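Local coordinates for SnoaL-like domain-containing protein (Sphaerobacter thermophilus, PDB 5TGN) that is of unknown function but carries a SnoaL-like domain of the NTF2 clan, whose cone-shaped fold often encloses a ligand-binding or catalytic pocket, at residues I14-N18 / G19-S23. Sequence-based numbering, arbitrary orientation.
Sequences ISRVN and GRDGS
G19 N closes the last turn of helix 6-18 on S15 O, 3.1 Å away, the ordinary i to i-4 bond, and also makes a weak hydrogen bond to R16 O. It is also where the chain first leaves helical angles. R20 then takes a positive phi and turns the backbone across the helix end. Its N bonds to V17 O at 2.9 Å. One residue on, D21 N meets R16 O at 2.9 Å and 164°, closing the six-residue loop that, with the bond to V17, defines a Schellman motif with R20 as C-prime. R16 O therefore takes two donors.

At D21 the side chain turns back to the helix, its CB 3.5 Å from R16 O. With CG anti to the backbone N (chi1 179°), the carboxylate runs alongside the R16 side chain, which is folded at chi2 and chi3. OD2 forms a salt bridge with R16 NH1 at 3.0 Å; D21 OD2 sits almost in the guanidinium plane and meets the N-H of NH1 through its anti lone pair, while the carboxylate plane stands 79° to that of the guanidinium. R16 CD also packs on OD2, at 3.4 Å. The guanidinium is further steadied by a salt bridge from NE to E12 and a weak bond from NH2 to S15 OG. The other carboxylate oxygen, OD1, caps G24 N, making D21 the N-cap of the next helix. One aspartate therefore ties two helices together at a surface corner: helix 6-18 ends, helix 22-26 begins, and I14 and N18 pack on strand 60-69, where N18 OD1 accepts a bond from T61 N.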
ATOM      1  N   ILE A  14      -9.810  -3.586  16.354  1.00 20.55           N
ATOM      2  CA  ILE A  14      -8.413  -3.427  16.756  1.00 18.99           C
ATOM      3  C   ILE A  14      -7.970  -4.587  17.642  1.00 21.68           C
ATOM      4  O   ILE A  14      -6.848  -5.091  17.520  1.00 19.41           O
ATOM      5  CB  ILE A  14      -8.212  -2.073  17.471  1.00 22.70           C
ATOM      6  CG1 ILE A  14      -8.590  -0.910  16.561  1.00 20.62           C
ATOM      7  CG2 ILE A  14      -6.737  -1.923  17.954  1.00 17.93           C
ATOM      8  CD1 ILE A  14      -7.660  -0.783  15.299  1.00 19.64           C
ATOM      9  N   SER A  15      -8.818  -5.005  18.577  1.00 20.54           N
ATOM     10  CA  SER A  15      -8.401  -6.081  19.474  1.00 23.46           C
ATOM     11  C   SER A  15      -8.160  -7.365  18.690  1.00 23.58           C
ATOM     12  O   SER A  15      -7.191  -8.098  18.947  1.00 25.49           O
ATOM     13  CB  SER A  15      -9.454  -6.290  20.569  1.00 31.83           C
ATOM     14  OG  SER A  15      -9.067  -7.311  21.470  1.00 39.48           O
ATOM     15  N   ARG A  16      -9.020  -7.637  17.710  1.00 22.02           N
ATOM     16  CA  ARG A  16      -8.917  -8.874  16.932  1.00 31.09           C
ATOM     17  C   ARG A  16      -7.685  -8.867  16.033  1.00 21.22           C
ATOM     18  O   ARG A  16      -7.013  -9.892  15.887  1.00 27.90           O
ATOM     19  CB  ARG A  16     -10.185  -9.081  16.088  1.00 21.62           C
ATOM     20  CG  ARG A  16     -11.450  -9.407  16.866  1.00 30.95           C
ATOM     21  CD  ARG A  16     -11.292 -10.635  17.719  1.00 40.07           C
ATOM     22  NE  ARG A  16     -10.762 -10.292  19.037  1.00 51.49           N
ATOM     23  CZ  ARG A  16      -9.888 -11.031  19.724  1.00 53.93           C
ATOM     24  NH1 ARG A  16      -9.428 -12.182  19.230  1.00 45.44           N
ATOM     25  NH2 ARG A  16      -9.465 -10.604  20.914  1.00 55.26           N
ATOM     26  N   VAL A  17      -7.361  -7.715  15.444  1.00 20.72           N
ATOM     27  CA  VAL A  17      -6.168  -7.610  14.611  1.00 25.57           C
ATOM     28  C   VAL A  17      -4.894  -7.760  15.447  1.00 28.09           C
ATOM     29  O   VAL A  17      -3.953  -8.453  15.033  1.00 24.57           O
ATOM     30  CB  VAL A  17      -6.205  -6.292  13.816  1.00 31.81           C
ATOM     31  CG1 VAL A  17      -4.841  -5.993  13.214  1.00 41.35           C
ATOM     32  CG2 VAL A  17      -7.253  -6.401  12.730  1.00 29.20           C
ATOM     33  N   ASN A  18      -4.853  -7.164  16.655  1.00 21.76           N
ATOM     34  CA  ASN A  18      -3.719  -7.427  17.556  1.00 25.00           C
ATOM     35  C   ASN A  18      -3.577  -8.905  17.880  1.00 31.79           C
ATOM     36  O   ASN A  18      -2.469  -9.379  18.158  1.00 33.40           O
ATOM     37  CB  ASN A  18      -3.867  -6.641  18.862  1.00 26.37           C
ATOM     38  CG  ASN A  18      -3.450  -5.204  18.708  1.00 39.48           C
ATOM     39  OD1 ASN A  18      -2.439  -4.928  18.076  1.00 44.40           O
ATOM     40  ND2 ASN A  18      -4.223  -4.281  19.265  1.00 34.05           N
ATOM     41  N   GLY A  19      -4.683  -9.644  17.888  1.00 40.22           N
ATOM     42  CA  GLY A  19      -4.634 -11.065  18.140  1.00 46.64           C
ATOM     43  C   GLY A  19      -4.417 -11.912  16.906  1.00 47.77           C
ATOM     44  O   GLY A  19      -4.526 -13.136  16.996  1.00 57.91           O
ATOM     45  N   ARG A  20      -4.125 -11.293  15.762  1.00 43.55           N
ATOM     46  CA  ARG A  20      -3.947 -11.959  14.470  1.00 54.09           C
ATOM     47  C   ARG A  20      -5.203 -12.710  14.022  1.00 56.59           C
ATOM     48  O   ARG A  20      -5.135 -13.585  13.151  1.00 57.17           O
ATOM     49  CB  ARG A  20      -2.742 -12.908  14.497  1.00 57.56           C
ATOM     50  CG  ARG A  20      -1.438 -12.247  14.929  1.00 68.10           C
ATOM     51  CD  ARG A  20      -0.274 -12.661  14.039  1.00 72.65           C
ATOM     52  NE  ARG A  20      -0.503 -12.235  12.664  1.00 74.01           N
ATOM     53  CZ  ARG A  20       0.398 -12.303  11.691  1.00 73.15           C
ATOM     54  NH1 ARG A  20       1.615 -12.786  11.928  1.00 78.56           N
ATOM     55  NH2 ARG A  20       0.074 -11.884  10.477  1.00 70.16           N
ATOM     56  N   ASP A  21      -6.357 -12.358  14.583  1.00 46.49           N
ATOM     57  CA  ASP A  21      -7.547 -13.201  14.517  1.00 35.35           C
ATOM     58  C   ASP A  21      -8.376 -12.746  13.323  1.00 29.06           C
ATOM     59  O   ASP A  21      -9.308 -11.959  13.450  1.00 28.44           O
ATOM     60  CB  ASP A  21      -8.297 -13.119  15.835  1.00 31.73           C
ATOM     61  CG  ASP A  21      -9.564 -13.941  15.846  1.00 38.81           C
ATOM     62  OD1 ASP A  21      -9.832 -14.695  14.878  1.00 39.34           O
ATOM     63  OD2 ASP A  21     -10.305 -13.819  16.831  1.00 34.89           O
ATOM     64  N   GLY A  22      -8.041 -13.269  12.140  1.00 23.58           N
ATOM     65  CA  GLY A  22      -8.737 -12.831  10.930  1.00 22.89           C
ATOM     66  C   GLY A  22     -10.212 -13.193  10.918  1.00 27.58           C
ATOM     67  O   GLY A  22     -11.046 -12.420  10.430  1.00 26.19           O
ATOM     68  N   SER A  23     -10.558 -14.373  11.449  1.00 26.55           N
ATOM     69  CA  SER A  23     -11.963 -14.775  11.478  1.00 24.58           C
ATOM     70  C   SER A  23     -12.763 -13.918  12.441  1.00 26.07           C
ATOM     71  O   SER A  23     -13.888 -13.512  12.134  1.00 26.42           O
ATOM     72  CB  SER A  23     -12.111 -16.244  11.876  1.00 30.83           C
ATOM     73  OG  SER A  23     -11.437 -17.098  10.975  1.00 33.45           O
TER